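Local coordinates for 16S rRNA (adenine(1408)-N(1))-methyltransferase (Escherichia coli, PDB 3P2E), which methylates the N1 position of adenine 1408 of 16S rRNA in assembled 30S subunits, using S-adenosyl-L-methionine, and so confers resistance to aminoglycosides, at residues 52-57 against 83-88; 2-7 against 59-64; 26-31 against 98-103. All blocks are in the same frame, centred on the assembly; numbering follows the deposited sequence.

Contact 1: residues 52-57 against 83-88. With SAH (S-adenosyl-L-homocysteine), chain C.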
loop_
_atom_site.group_PDB
_atom_site.type_symbol
_atom_site.label_atom_id
_atom_site.label_comp_id
_atom_site.label_asym_id
_atom_site.label_seq_id
_atom_site.Cartn_x
_atom_site.Cartn_y
_atom_site.Cartn_z
ATOM N N ILE A 52 3.785 -0.292 7.116
ATOM C CA ILE A 52 2.700 0.599 7.492
ATOM C C ILE A 52 1.547 0.430 6.520
ATOM O O ILE A 52 1.669 0.766 5.343
ATOM C CB ILE A 52 3.159 2.067 7.459
ATOM C CG1 ILE A 52 4.356 2.248 8.396
ATOM C CG2 ILE A 52 2.010 2.991 7.874
ATOM C CD1 ILE A 52 4.963 3.642 8.354
ATOM N N GLY A 53 0.436 -0.103 7.020
ATOM C CA GLY A 53 -0.737 -0.306 6.189
ATOM C C GLY A 53 -1.771 0.746 6.526
ATOM O O GLY A 53 -2.176 0.876 7.680
ATOM N N ILE A 54 -2.208 1.483 5.510
ATOM C CA ILE A 54 -3.177 2.564 5.675
ATOM C C ILE A 54 -4.529 2.251 5.029
ATOM O O ILE A 54 -4.588 1.801 3.886
ATOM C CB ILE A 54 -2.656 3.859 5.015
ATOM C CG1 ILE A 54 -1.267 4.209 5.552
ATOM C CG2 ILE A 54 -3.628 5.003 5.270
ATOM C CD1 ILE A 54 -0.619 5.380 4.823
ATOM N N ASP A 55 -5.609 2.487 5.768
ATOM C CA ASP A 55 -6.956 2.285 5.240
ATOM C C ASP A 55 -7.957 3.036 6.110
ATOM O O ASP A 55 -7.838 3.052 7.331
ATOM C CB ASP A 55 -7.337 0.804 5.216
ATOM C CG ASP A 55 -8.397 0.501 4.171
ATOM O OD1 ASP A 55 -8.062 -0.150 3.166
ATOM O OD2 ASP A 55 -9.561 0.927 4.343
ATOM N N PRO A 56 -8.952 3.679 5.488
ATOM C CA PRO A 56 -9.960 4.423 6.246
ATOM C C PRO A 56 -10.996 3.526 6.925
ATOM O O PRO A 56 -11.746 3.986 7.786
ATOM C CB PRO A 56 -10.583 5.334 5.191
ATOM C CG PRO A 56 -10.470 4.512 3.940
ATOM C CD PRO A 56 -9.076 3.945 4.042
ATOM N N VAL A 57 -11.038 2.255 6.533
ATOM C CA VAL A 57 -11.988 1.307 7.116
ATOM C C VAL A 57 -11.303 0.477 8.194
ATOM O O VAL A 57 -10.669 -0.537 7.911
ATOM C CB VAL A 57 -12.571 0.373 6.035
ATOM C CG1 VAL A 57 -13.523 -0.641 6.671
ATOM C CG2 VAL A 57 -13.295 1.204 4.977
ATOM N N VAL A 83 -2.575 2.191 10.123
ATOM C CA VAL A 83 -2.953 3.590 10.231
ATOM C C VAL A 83 -4.331 3.802 9.616
ATOM O O VAL A 83 -4.591 3.373 8.493
ATOM C CB VAL A 83 -1.924 4.465 9.484
ATOM C CG1 VAL A 83 -2.397 5.904 9.417
ATOM C CG2 VAL A 83 -0.572 4.363 10.178
ATOM N N ILE A 84 -5.209 4.471 10.355
ATOM C CA ILE A 84 -6.554 4.736 9.867
ATOM C C ILE A 84 -6.583 6.133 9.281
ATOM O O ILE A 84 -6.630 7.128 10.006
ATOM C CB ILE A 84 -7.593 4.624 10.999
ATOM C CG1 ILE A 84 -7.470 3.255 11.682
ATOM C CG2 ILE A 84 -8.993 4.803 10.434
ATOM C CD1 ILE A 84 -7.534 2.063 10.730
ATOM N N ALA A 85 -6.529 6.192 7.955
ATOM C CA ALA A 85 -6.535 7.451 7.230
ATOM C C ALA A 85 -6.893 7.176 5.778
ATOM O O ALA A 85 -6.916 6.022 5.347
ATOM C CB ALA A 85 -5.158 8.106 7.310
ATOM N N ALA A 86 -7.172 8.241 5.033
ATOM C CA ALA A 86 -7.516 8.132 3.619
ATOM C C ALA A 86 -6.495 8.902 2.789
ATOM O O ALA A 86 -5.799 9.776 3.303
ATOM C CB ALA A 86 -8.912 8.688 3.377
ATOM N N ALA A 87 -6.424 8.590 1.498
ATOM C CA ALA A 87 -5.477 9.252 0.608
ATOM C C ALA A 87 -5.676 10.762 0.547
ATOM O O ALA A 87 -4.720 11.505 0.299
ATOM C CB ALA A 87 -5.572 8.657 -0.790
ATOM N N GLU A 88 -6.909 11.214 0.768
ATOM C CA GLU A 88 -7.218 12.641 0.728
ATOM C C GLU A 88 -6.781 13.382 1.991
ATOM O O GLU A 88 -6.687 14.611 1.992
ATOM C CB GLU A 88 -8.722 12.863 0.515
ATOM C CG GLU A 88 -9.277 12.230 -0.746
ATOM C CD GLU A 88 -9.915 10.878 -0.494
ATOM O OE1 GLU A 88 -9.350 10.083 0.284
ATOM O OE2 GLU A 88 -10.983 10.607 -1.082
HETATM N N SAH C . -5.005 -3.563 -1.094
HETATM C CA SAH C . -6.137 -4.267 -0.792
HETATM C CB SAH C . -7.357 -3.607 -1.439
HETATM C CG SAH C . -8.717 -3.941 -0.901
HETATM S SD SAH C . -10.106 -3.164 -1.657
HETATM C C SAH C . -5.916 -5.795 -1.175
HETATM O O SAH C . -6.588 -6.404 -0.456
HETATM O OXT SAH C . -5.231 -6.180 -2.013
HETATM C "C5'" SAH C . -9.849 -1.396 -1.861
HETATM C "C4'" SAH C . -9.408 -0.791 -0.448
HETATM O "O4'" SAH C . -9.093 0.565 -0.793
HETATM C "C3'" SAH C . -10.490 -0.765 0.612
HETATM O "O3'" SAH C . -10.039 -1.441 1.828
HETATM C "C2'" SAH C . -10.825 0.761 0.789
HETATM O "O2'" SAH C . -11.212 1.168 2.083
HETATM C "C1'" SAH C . -9.521 1.431 0.305
HETATM N N9 SAH C . -9.708 2.843 -0.215
HETATM C C8 SAH C . -10.678 3.284 -1.127
HETATM N N7 SAH C . -10.623 4.586 -1.341
HETATM C C5 SAH C . -9.532 4.982 -0.497
HETATM C C6 SAH C . -9.023 6.316 -0.330
HETATM N N6 SAH C . -9.548 7.379 -0.984
HETATM N N1 SAH C . -7.960 6.409 0.551
HETATM C C2 SAH C . -7.422 5.304 1.222
HETATM N N3 SAH C . -7.924 4.017 1.053
HETATM C C4 SAH C . -8.979 3.957 0.176
#

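Contact 2: residues 2-7 against 59-64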
loop_
_atom_site.group_PDB
_atom_site.type_symbol
_atom_site.label_atom_id
_atom_site.label_comp_id
_atom_site.label_asym_id
_atom_site.label_seq_id
_atom_site.Cartn_x
_atom_site.Cartn_y
_atom_site.Cartn_z
ATOM N N LEU A 2 -3.754 8.365 13.901
ATOM C CA LEU A 2 -4.631 7.281 14.422
ATOM C C LEU A 2 -4.170 5.909 13.955
ATOM O O LEU A 2 -4.029 5.672 12.754
ATOM C CB LEU A 2 -6.075 7.490 13.957
ATOM C CG LEU A 2 -6.871 8.664 14.526
ATOM C CD1 LEU A 2 -8.225 8.734 13.833
ATOM C CD2 LEU A 2 -7.045 8.490 16.029
ATOM N N ILE A 3 -3.939 5.010 14.906
ATOM C CA ILE A 3 -3.528 3.650 14.583
ATOM C C ILE A 3 -4.404 2.674 15.354
ATOM O O ILE A 3 -5.109 3.060 16.291
ATOM C CB ILE A 3 -2.057 3.378 14.965
ATOM C CG1 ILE A 3 -1.897 3.411 16.487
ATOM C CG2 ILE A 3 -1.151 4.405 14.302
ATOM C CD1 ILE A 3 -0.557 2.898 16.973
ATOM N N LEU A 4 -4.363 1.408 14.956
ATOM C CA LEU A 4 -5.145 0.383 15.627
ATOM C C LEU A 4 -4.299 -0.462 16.566
ATOM O O LEU A 4 -3.218 -0.922 16.203
ATOM C CB LEU A 4 -5.802 -0.555 14.612
ATOM C CG LEU A 4 -7.033 -0.086 13.841
ATOM C CD1 LEU A 4 -7.528 -1.240 12.974
ATOM C CD2 LEU A 4 -8.128 0.347 14.808
ATOM N N LYS A 5 -4.803 -0.651 17.778
ATOM C CA LYS A 5 -4.153 -1.489 18.775
ATOM C C LYS A 5 -5.234 -2.531 19.022
ATOM O O LYS A 5 -6.099 -2.355 19.879
ATOM C CB LYS A 5 -3.860 -0.698 20.052
ATOM C CG LYS A 5 -3.224 -1.533 21.156
ATOM C CD LYS A 5 -2.787 -0.678 22.339
ATOM C CE LYS A 5 -1.648 0.259 21.958
ATOM N NZ LYS A 5 -1.167 1.067 23.114
ATOM N N GLY A 6 -5.193 -3.612 18.256
ATOM C CA GLY A 6 -6.233 -4.612 18.387
ATOM C C GLY A 6 -7.443 -3.978 17.720
ATOM O O GLY A 6 -7.337 -3.496 16.594
ATOM N N THR A 7 -8.583 -3.953 18.404
ATOM C CA THR A 7 -9.789 -3.354 17.840
ATOM C C THR A 7 -9.965 -1.916 18.320
ATOM O O THR A 7 -10.953 -1.261 17.997
ATOM C CB THR A 7 -11.053 -4.152 18.228
ATOM O OG1 THR A 7 -11.217 -4.134 19.654
ATOM C CG2 THR A 7 -10.939 -5.588 17.751
ATOM N N GLU A 59 -12.718 -1.286 10.586
ATOM C CA GLU A 59 -13.435 -2.517 10.876
ATOM C C GLU A 59 -12.897 -3.746 10.170
ATOM O O GLU A 59 -12.889 -4.836 10.738
ATOM C CB GLU A 59 -14.924 -2.359 10.554
ATOM C CG GLU A 59 -15.651 -1.381 11.472
ATOM C CD GLU A 59 -15.530 0.064 11.028
ATOM O OE1 GLU A 59 -14.746 0.352 10.101
ATOM O OE2 GLU A 59 -16.228 0.920 11.618
ATOM N N ASN A 60 -12.439 -3.578 8.938
ATOM C CA ASN A 60 -11.936 -4.721 8.198
ATOM C C ASN A 60 -10.534 -5.159 8.591
ATOM O O ASN A 60 -10.055 -6.202 8.144
ATOM C CB ASN A 60 -12.009 -4.444 6.701
ATOM C CG ASN A 60 -13.435 -4.402 6.195
ATOM O OD1 ASN A 60 -14.368 -4.826 6.888
ATOM N ND2 ASN A 60 -13.612 -3.911 4.974
ATOM N N LEU A 61 -9.890 -4.373 9.446
ATOM C CA LEU A 61 -8.538 -4.683 9.908
ATOM C C LEU A 61 -8.501 -5.315 11.294
ATOM O O LEU A 61 -7.442 -5.740 11.758
ATOM C CB LEU A 61 -7.697 -3.410 9.939
ATOM C CG LEU A 61 -7.130 -2.921 8.613
ATOM C CD1 LEU A 61 -6.755 -1.456 8.725
ATOM C CD2 LEU A 61 -5.925 -3.782 8.239
ATOM N N PHE A 62 -9.650 -5.379 11.955
ATOM C CA PHE A 62 -9.708 -5.927 13.307
ATOM C C PHE A 62 -9.073 -7.298 13.521
ATOM O O PHE A 62 -8.333 -7.493 14.483
ATOM C CB PHE A 62 -11.161 -5.957 13.800
ATOM C CG PHE A 62 -11.724 -4.598 14.120
ATOM C CD1 PHE A 62 -10.917 -3.462 14.090
ATOM C CD2 PHE A 62 -13.063 -4.455 14.476
ATOM C CE1 PHE A 62 -11.433 -2.209 14.409
ATOM C CE2 PHE A 62 -13.587 -3.205 14.796
ATOM C CZ PHE A 62 -12.769 -2.081 14.763
ATOM N N ASP A 63 -9.358 -8.250 12.642
ATOM C CA ASP A 63 -8.796 -9.586 12.814
ATOM C C ASP A 63 -7.276 -9.615 12.766
ATOM O O ASP A 63 -6.633 -10.147 13.671
ATOM C CB ASP A 63 -9.376 -10.544 11.773
ATOM C CG ASP A 63 -10.736 -11.078 12.178
ATOM O OD1 ASP A 63 -11.609 -10.264 12.547
ATOM O OD2 ASP A 63 -10.932 -12.311 12.128
ATOM N N ILE A 64 -6.691 -9.047 11.719
ATOM C CA ILE A 64 -5.240 -9.047 11.619
ATOM C C ILE A 64 -4.604 -8.115 12.651
ATOM O O ILE A 64 -3.504 -8.373 13.131
ATOM C CB ILE A 64 -4.777 -8.660 10.198
ATOM C CG1 ILE A 64 -5.197 -9.748 9.203
ATOM C CG2 ILE A 64 -3.260 -8.475 10.173
ATOM C CD1 ILE A 64 -4.652 -11.136 9.528
#

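Contact 3: residues 26-31 against 98-103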
loop_
_atom_site.group_PDB
_atom_site.type_symbol
_atom_site.label_atom_id
_atom_site.label_comp_id
_atom_site.label_asym_id
_atom_site.label_seq_id
_atom_site.Cartn_x
_atom_site.Cartn_y
_atom_site.Cartn_z
ATOM N N ARG A 26 14.398 -0.154 6.678
ATOM C CA ARG A 26 13.509 0.338 5.627
ATOM C C ARG A 26 12.084 0.492 6.140
ATOM O O ARG A 26 11.700 -0.111 7.141
ATOM C CB ARG A 26 13.480 -0.629 4.436
ATOM C CG ARG A 26 14.833 -0.926 3.816
ATOM C CD ARG A 26 14.731 -1.922 2.667
ATOM N NE ARG A 26 14.266 -1.315 1.419
ATOM C CZ ARG A 26 12.996 -1.048 1.125
ATOM N NH1 ARG A 26 12.030 -1.333 1.990
ATOM N NH2 ARG A 26 12.691 -0.493 -0.041
ATOM N N VAL A 27 11.311 1.315 5.444
ATOM C CA VAL A 27 9.910 1.536 5.783
ATOM C C VAL A 27 9.095 1.380 4.502
ATOM O O VAL A 27 9.411 1.986 3.480
ATOM C CB VAL A 27 9.670 2.961 6.353
ATOM C CG1 VAL A 27 8.169 3.215 6.522
ATOM C CG2 VAL A 27 10.376 3.112 7.688
ATOM N N HIS A 28 8.054 0.555 4.558
ATOM C CA HIS A 28 7.196 0.338 3.404
ATOM C C HIS A 28 5.772 0.745 3.760
ATOM O O HIS A 28 5.268 0.369 4.813
ATOM C CB HIS A 28 7.195 -1.142 2.999
ATOM C CG HIS A 28 6.287 -1.443 1.849
ATOM N ND1 HIS A 28 6.649 -1.219 0.538
ATOM C CD2 HIS A 28 5.005 -1.878 1.817
ATOM C CE1 HIS A 28 5.628 -1.503 -0.253
ATOM N NE2 HIS A 28 4.618 -1.903 0.498
ATOM N N ILE A 29 5.135 1.516 2.885
ATOM C CA ILE A 29 3.756 1.936 3.105
ATOM C C ILE A 29 2.850 1.295 2.058
ATOM O O ILE A 29 3.151 1.327 0.863
ATOM C CB ILE A 29 3.586 3.479 3.004
ATOM C CG1 ILE A 29 4.269 4.163 4.193
ATOM C CG2 ILE A 29 2.093 3.840 2.976
ATOM C CD1 ILE A 29 4.176 5.693 4.178
ATOM N N ASP A 30 1.757 0.694 2.517
ATOM C CA ASP A 30 0.777 0.083 1.626
ATOM C C ASP A 30 -0.504 0.884 1.843
ATOM O O ASP A 30 -1.138 0.788 2.901
ATOM C CB ASP A 30 0.567 -1.393 1.980
ATOM C CG ASP A 30 -0.376 -2.095 1.019
ATOM O OD1 ASP A 30 -0.267 -1.852 -0.201
ATOM O OD2 ASP A 30 -1.220 -2.900 1.482
ATOM N N LEU A 31 -0.854 1.698 0.850
ATOM C CA LEU A 31 -2.041 2.558 0.904
ATOM C C LEU A 31 -3.281 1.819 0.400
ATOM O O LEU A 31 -3.250 1.212 -0.668
ATOM C CB LEU A 31 -1.789 3.814 0.067
ATOM C CG LEU A 31 -2.923 4.834 -0.072
ATOM C CD1 LEU A 31 -3.389 5.306 1.302
ATOM C CD2 LEU A 31 -2.428 6.001 -0.906
ATOM N N ALA A 98 8.880 6.836 3.811
ATOM C CA ALA A 98 8.947 5.539 3.141
ATOM C C ALA A 98 9.992 5.282 2.060
ATOM O O ALA A 98 10.258 6.124 1.206
ATOM C CB ALA A 98 7.569 5.194 2.593
ATOM N N ASP A 99 10.572 4.084 2.109
ATOM C CA ASP A 99 11.550 3.655 1.118
ATOM C C ASP A 99 10.783 3.098 -0.081
ATOM O O ASP A 99 11.310 3.025 -1.193
ATOM C CB ASP A 99 12.448 2.555 1.696
ATOM C CG ASP A 99 13.395 3.075 2.741
ATOM O OD1 ASP A 99 14.469 3.596 2.359
ATOM O OD2 ASP A 99 13.069 2.978 3.941
ATOM N N SER A 100 9.535 2.701 0.157
ATOM C CA SER A 100 8.695 2.143 -0.894
ATOM C C SER A 100 7.218 2.334 -0.577
ATOM O O SER A 100 6.819 2.329 0.587
ATOM C CB SER A 100 8.996 0.654 -1.081
ATOM O OG SER A 100 8.907 -0.048 0.147
ATOM N N ILE A 101 6.417 2.517 -1.623
ATOM C CA ILE A 101 4.982 2.727 -1.481
ATOM C C ILE A 101 4.233 1.875 -2.484
ATOM O O ILE A 101 4.613 1.793 -3.649
ATOM C CB ILE A 101 4.588 4.204 -1.740
ATOM C CG1 ILE A 101 5.197 5.114 -0.674
ATOM C CG2 ILE A 101 3.072 4.348 -1.733
ATOM C CD1 ILE A 101 6.684 5.325 -0.806
ATOM N N SER A 102 3.160 1.240 -2.032
ATOM C CA SER A 102 2.373 0.411 -2.921
ATOM C C SER A 102 0.883 0.686 -2.795
ATOM O O SER A 102 0.401 1.122 -1.747
ATOM C CB SER A 102 2.627 -1.071 -2.632
ATOM O OG SER A 102 2.203 -1.410 -1.322
ATOM N N ILE A 103 0.176 0.470 -3.898
ATOM C CA ILE A 103 -1.278 0.590 -3.955
ATOM C C ILE A 103 -1.647 -0.668 -4.735
ATOM O O ILE A 103 -1.380 -0.769 -5.938
ATOM C CB ILE A 103 -1.752 1.857 -4.710
ATOM C CG1 ILE A 103 -1.321 3.113 -3.944
ATOM C CG2 ILE A 103 -3.279 1.851 -4.827
ATOM C CD1 ILE A 103 -1.762 4.426 -4.594
HETATM O O HOH W 1 2.596 -3.691 -0.285
#

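Contact 1: residues 52-57 against 83-88
The SAH pocket of this Rossmann-like methyltransferase is built here by Asp55, just after strand 49-54, which binds the ribose, and by the loop after strand 80-83, which binds the adenine. While still paired in parallel, the two segments exchange backbone hydrogen bonds: Val83 N donates to Gly53 O at 2.8 Å, and Asp55 N to Val83 O at 3.0 Å, nearly along the C=O axis. Beyond, Ala85 N reaches Asp55 O only weakly. Ile54 and Val83 lie side by side on one face of the sheet, and CG2 of Ile54, anti to its backbone N, packs 4.0 Å from Ala85 CB. The CB of Asp55 points away from 83-88, and with CG anti to N (chi1 -155°) the carboxylate grips the ribose with both oxygens: Asp55 OD1 takes SAH O3' at 2.7 Å and Asp55 OD2 takes SAH O2' at 2.8 Å. The anti lone pair of OD2 also accepts Val57 N, an Asx turn that helps fix the rotation of the carboxylate. Pro56 CD comes within 3.2 Å of SAH N3, while Ala87 N donates to SAH N1 at 2.8 Å, almost straight (171°). Glu88, bent at chi2, brings OE1 to the adenine amino N6 at 3.0 Å. Around it, Gly34 N bonds Asp55 OD1, Tyr113 holds Glu88 OE2, helix 119-126 touches Ala87 and Glu88, and strand 26-31 flanks Ile52 and Ile54.

Contact 2: residues 2-7 against 59-64
Leu4 is the first residue of 2-7 to meet 59-64, from within the short strand 3-5. Its CB points toward the helical segment, and chi1 of -76° sets CG beside the backbone N; from there Leu4 CD1 rests 3.7 Å from Leu61 CB, while Leu4 CD2 approaches the edge of the Phe62 ring, near its plane, 4.2 Å from Phe62 CE1. Gly6 follows with positive phi (74°), turning the chain so that Thr7 comes over the ring. The Thr7 side chain crosses Phe62 at about a right angle, and its CB stands 4.0 Å from the ring centroid, almost on the normal, in a CH-pi contact. CG2, beside the backbone N, leans over the same face to within 3.8 Å of Phe62 CG, and Thr7 O lies 3.7 Å from Phe62 CE1. Glu59 CA sits over the opposite face, so the phenyl group is sandwiched between the turn and its own segment. This is apolar packing of an amino-terminal hairpin, strands 3-5 and 8-10, against helix 62-68 and the residues leading into it. Gly6 O accepts a hydrogen bond from Ser65 OG of that helix, Leu4 pairs its backbone with Phe82, and Leu61 and Ile64 pack on Phe82 of strand 80-83.

Contact 3: residues 26-31 against 98-103
The imidazole of His28 lies along strand 98-104, bonded to two of its serines. His28 CB lies 3.5 Å from Ser100 OG, and CG, anti to the backbone N (chi1 178°), swings the ring along the neighbouring strand. ND1 then meets Ser100 OG in the ring plane at 2.6 Å, a short bond in which either atom could donate. CE1 lies between the two hydroxyls, and at the far end of the ring NE2 donates to Ser102 OG at 3.1 Å in a bent bond (137°), the hydroxyl standing 21° out of the ring plane. Ser102 OG donates a hydrogen bond to Asp30 OD1 at 2.7 Å, approaching from above the carboxylate plane, and accepts from a water that also bonds NE2. A histidine, two serines and an aspartate thus form a polar chain on one face; the nearby carboxylate would probably favour positive charge on the imidazole. On the other face, Ile29 CD1 packs 3.8 Å from Ala98 CB. The backbones run parallel, with Ile29 N bonded to Ser100 O at 3.0 Å and Ser102 N to Ile29 O, nearly along the C=O axis. Where the chain turns at Asp99, OD2 accepts Val27 N through its anti lone pair at 2.8 Å, and Arg26 lays one guanidinium face over Asp99 CB. Both strands occupy the middle of the seven-stranded sheet: 49-54 flanks 26-31 on one side, 133-139 borders 98-104 on the other, and helix 119-126 packs against Leu31 and Ile101.

Overall arrangement
Contacts 1 and 3 lie on the seven-stranded sheet; contact 2 packs a separate hairpin against helix 62-68 beside its edge. Contact 3 is the buried core, joining central strands whose polar face joins serines, histidine, aspartate and a water. Contact 1 is partly buried one strand further out; it shares the sheet through strand 49-54, which bonds to strand 26-31, and pairs its backbones at the strand end, then turns side chains and a backbone N to the cofactor. Contact 2 lies farthest from the centre of the chain and is almost purely apolar, yet it joins contact 1 where Ile84 meets Leu2, Leu4 and Leu61. Contacts 2 and 3 do not touch, their nearest atoms about 8 Å apart; contact 1 touches both.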